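PDB 5NNS: AA9 family lytic polysaccharide monooxygenase B from Heterobasidion irregulare TC 32-1, which uses a copper centre to cleave cellulose oxidatively, breaking 1,4-glycosidic bonds in crystalline and amorphous polysaccharide and yielding products oxidised at C1. Local coordinates for residues E105-G113 / W136-L144. Residues are numbered along the deposited sequence; the frame is centred on the assembly and turned at random.
Sequences EWFKINQVG and WTTSIPSSL. With AKR (acrylic acid), chain N.
Trp136 and Asn110 make the one hydrogen bond between segments 105-113 and 136-144. The indole NE1 donates to Asn110 OD1 over 2.7 Å. The oxygen lies near the plane of the indole, and the N-H points fairly straight at it, at 156°. The amide plane is turned well out of the plane of the ring. Asn110 holds CG anti to its own backbone N (chi1 177°), and this carries the amide across to the indole.

Val112 packs beside this bond. Its CG2 meets the same indole edge, 3.4 Å from Trp136 CZ2. The buried indole also rests on Val85 and Trp75. Ile109 makes the second close patch: its CG2 lies 3.6 Å from Pro141 CG, and the two side chains cross at about a right angle. Farther along, Phe107 CZ reaches Leu144 CD1 at 3.8 Å, and the ring of Trp223 meets that of Phe107 nearly perpendicularly.

The looser side is at Thr138, which is partly exposed. Its OG1 stands 3.5 Å from Asn110 CB, in van der Waals contact. Thr137 and Ser139 point away from strand 106-112. On that strand, Gln111 also points away, and its NE2 donates to acrylic acid OXT at 2.7 Å.

The strands belong to different sheets of the AA9 beta-sandwich, and their short axes cross at 134°. Side chains therefore join them, rather than a backbone ladder. Ile109 and Asn110 both face Val87 in a classic beta bulge, and both point toward segment 136-144. Replacing Trp136 with a leucine would probably leave Asn110 OD1 without this donor and open a gap beside Val112. The chemistry is thus mostly apolar, with one directional bond that satisfies the indole N-H and favours one orientation of the Asn110 amide.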
# COMPACT_ATOMS: atom_id res chain seq x y z
N GLU A 105 -10.40 -8.75 -3.18
CA GLU A 105 -10.35 -8.04 -4.45
C GLU A 105 -9.84 -6.62 -4.20
O GLU A 105 -10.53 -5.80 -3.59
CB GLU A 105 -11.73 -8.00 -5.10
CG GLU A 105 -12.13 -9.32 -5.73
CD GLU A 105 -13.54 -9.27 -6.27
OE1 GLU A 105 -14.49 -9.37 -5.47
OE2 GLU A 105 -13.69 -9.13 -7.51
N TRP A 106 -8.63 -6.35 -4.69
CA TRP A 106 -7.94 -5.09 -4.43
C TRP A 106 -8.12 -4.12 -5.58
O TRP A 106 -7.94 -4.49 -6.74
CB TRP A 106 -6.45 -5.34 -4.23
CG TRP A 106 -6.20 -6.22 -3.08
CD1 TRP A 106 -6.12 -7.58 -3.09
CD2 TRP A 106 -6.04 -5.81 -1.72
NE1 TRP A 106 -5.89 -8.05 -1.82
CE2 TRP A 106 -5.84 -6.99 -0.96
CE3 TRP A 106 -6.03 -4.57 -1.07
CZ2 TRP A 106 -5.64 -6.96 0.43
CZ3 TRP A 106 -5.82 -4.54 0.31
CH2 TRP A 106 -5.63 -5.73 1.04
N PHE A 107 -8.45 -2.87 -5.24
CA PHE A 107 -8.49 -1.77 -6.20
C PHE A 107 -7.57 -0.64 -5.75
O PHE A 107 -7.38 -0.41 -4.55
CB PHE A 107 -9.92 -1.27 -6.44
CG PHE A 107 -10.62 -0.76 -5.21
CD1 PHE A 107 -11.27 -1.64 -4.34
CD2 PHE A 107 -10.65 0.60 -4.91
CE1 PHE A 107 -11.92 -1.18 -3.20
CE2 PHE A 107 -11.30 1.07 -3.77
CZ PHE A 107 -11.93 0.18 -2.92
N LYS A 108 -7.02 0.07 -6.72
CA LYS A 108 -6.02 1.11 -6.51
C LYS A 108 -6.70 2.49 -6.49
O LYS A 108 -7.41 2.85 -7.43
CB LYS A 108 -5.01 1.04 -7.65
CG LYS A 108 -3.73 1.80 -7.42
CD LYS A 108 -2.84 1.74 -8.66
CE LYS A 108 -2.15 0.39 -8.84
NZ LYS A 108 -1.36 0.32 -10.10
N ILE A 109 -6.50 3.25 -5.41
CA ILE A 109 -7.10 4.59 -5.28
C ILE A 109 -6.12 5.73 -5.56
O ILE A 109 -6.55 6.86 -5.83
CB ILE A 109 -7.79 4.83 -3.91
CG1 ILE A 109 -6.80 4.69 -2.74
CG2 ILE A 109 -8.97 3.88 -3.76
CD1 ILE A 109 -7.35 5.27 -1.45
N ASN A 110 -4.82 5.45 -5.49
CA ASN A 110 -3.81 6.48 -5.73
C ASN A 110 -2.48 5.84 -6.08
O ASN A 110 -2.10 4.82 -5.51
CB ASN A 110 -3.66 7.36 -4.48
CG ASN A 110 -2.57 8.41 -4.64
OD1 ASN A 110 -1.50 8.28 -4.06
ND2 ASN A 110 -2.83 9.43 -5.44
N GLN A 111 -1.78 6.43 -7.04
CA GLN A 111 -0.38 6.09 -7.27
C GLN A 111 0.36 7.27 -7.87
O GLN A 111 -0.24 8.13 -8.52
CB GLN A 111 -0.25 4.89 -8.21
CG GLN A 111 -0.71 5.17 -9.64
CD GLN A 111 -0.75 3.93 -10.50
OE1 GLN A 111 -0.29 2.86 -10.09
NE2 GLN A 111 -1.26 4.08 -11.72
N VAL A 112 1.67 7.32 -7.62
CA VAL A 112 2.56 8.26 -8.28
C VAL A 112 3.85 7.51 -8.59
O VAL A 112 4.51 7.00 -7.68
CB VAL A 112 2.86 9.51 -7.42
CG1 VAL A 112 3.71 10.51 -8.20
CG2 VAL A 112 1.58 10.20 -6.96
N GLY A 113 4.17 7.43 -9.87
CA GLY A 113 5.36 6.73 -10.35
C GLY A 113 6.42 7.74 -10.72
O GLY A 113 6.79 8.58 -9.90
N TRP A 136 2.61 9.95 3.18
CA TRP A 136 1.81 9.95 1.97
C TRP A 136 0.34 10.20 2.31
O TRP A 136 -0.27 9.45 3.09
CB TRP A 136 1.96 8.61 1.27
CG TRP A 136 1.55 8.64 -0.17
CD1 TRP A 136 0.40 8.13 -0.72
CD2 TRP A 136 2.30 9.21 -1.24
NE1 TRP A 136 0.39 8.35 -2.07
CE2 TRP A 136 1.55 9.01 -2.42
CE3 TRP A 136 3.53 9.87 -1.32
CZ2 TRP A 136 1.99 9.45 -3.66
CZ3 TRP A 136 3.97 10.31 -2.56
CH2 TRP A 136 3.20 10.10 -3.71
N THR A 137 -0.22 11.25 1.72
CA THR A 137 -1.60 11.64 1.97
C THR A 137 -2.43 11.58 0.68
O THR A 137 -2.04 12.16 -0.34
CB THR A 137 -1.67 13.04 2.60
OG1 THR A 137 -0.87 13.06 3.78
CG2 THR A 137 -3.12 13.40 2.96
N THR A 138 -3.55 10.85 0.75
CA THR A 138 -4.54 10.79 -0.33
C THR A 138 -5.92 10.57 0.31
O THR A 138 -6.01 10.22 1.48
CB THR A 138 -4.21 9.66 -1.34
OG1 THR A 138 -5.16 9.68 -2.41
CG2 THR A 138 -4.23 8.29 -0.68
N SER A 139 -6.99 10.78 -0.46
CA SER A 139 -8.35 10.66 0.08
C SER A 139 -8.98 9.33 -0.27
O SER A 139 -8.71 8.77 -1.33
CB SER A 139 -9.23 11.79 -0.45
OG SER A 139 -8.75 13.05 -0.05
N ILE A 140 -9.82 8.82 0.62
CA ILE A 140 -10.69 7.68 0.31
C ILE A 140 -11.74 8.19 -0.68
O ILE A 140 -12.30 9.27 -0.46
CB ILE A 140 -11.37 7.12 1.58
CG1 ILE A 140 -10.31 6.47 2.48
CG2 ILE A 140 -12.46 6.11 1.21
CD1 ILE A 140 -10.76 6.31 3.92
N PRO A 141 -11.98 7.46 -1.78
CA PRO A 141 -12.95 7.96 -2.77
C PRO A 141 -14.32 8.34 -2.18
O PRO A 141 -14.93 7.53 -1.47
CB PRO A 141 -13.07 6.79 -3.75
CG PRO A 141 -11.73 6.15 -3.71
CD PRO A 141 -11.24 6.28 -2.30
N SER A 142 -14.76 9.57 -2.46
CA SER A 142 -16.03 10.14 -1.95
C SER A 142 -17.24 9.23 -2.17
O SER A 142 -18.11 9.13 -1.30
CB SER A 142 -16.31 11.49 -2.62
OG SER A 142 -15.25 12.41 -2.41
N SER A 143 -17.28 8.57 -3.33
CA SER A 143 -18.41 7.72 -3.73
C SER A 143 -18.42 6.29 -3.18
O SER A 143 -19.43 5.59 -3.33
CB SER A 143 -18.45 7.64 -5.26
OG SER A 143 -17.29 6.99 -5.74
N LEU A 144 -17.32 5.85 -2.56
CA LEU A 144 -17.13 4.45 -2.19
C LEU A 144 -18.29 3.94 -1.32
O LEU A 144 -18.73 4.63 -0.41
CB LEU A 144 -15.80 4.26 -1.46
CG LEU A 144 -15.38 2.86 -1.00
CD1 LEU A 144 -15.24 1.92 -2.19
CD2 LEU A 144 -14.08 2.93 -0.21
CA AKR N . -1.66 2.74 -15.18
CB AKR N . -2.15 2.56 -16.39
C AKR N . -1.31 1.60 -14.30
O AKR N . -1.47 0.42 -14.70
OXT AKR N . -0.85 1.82 -13.16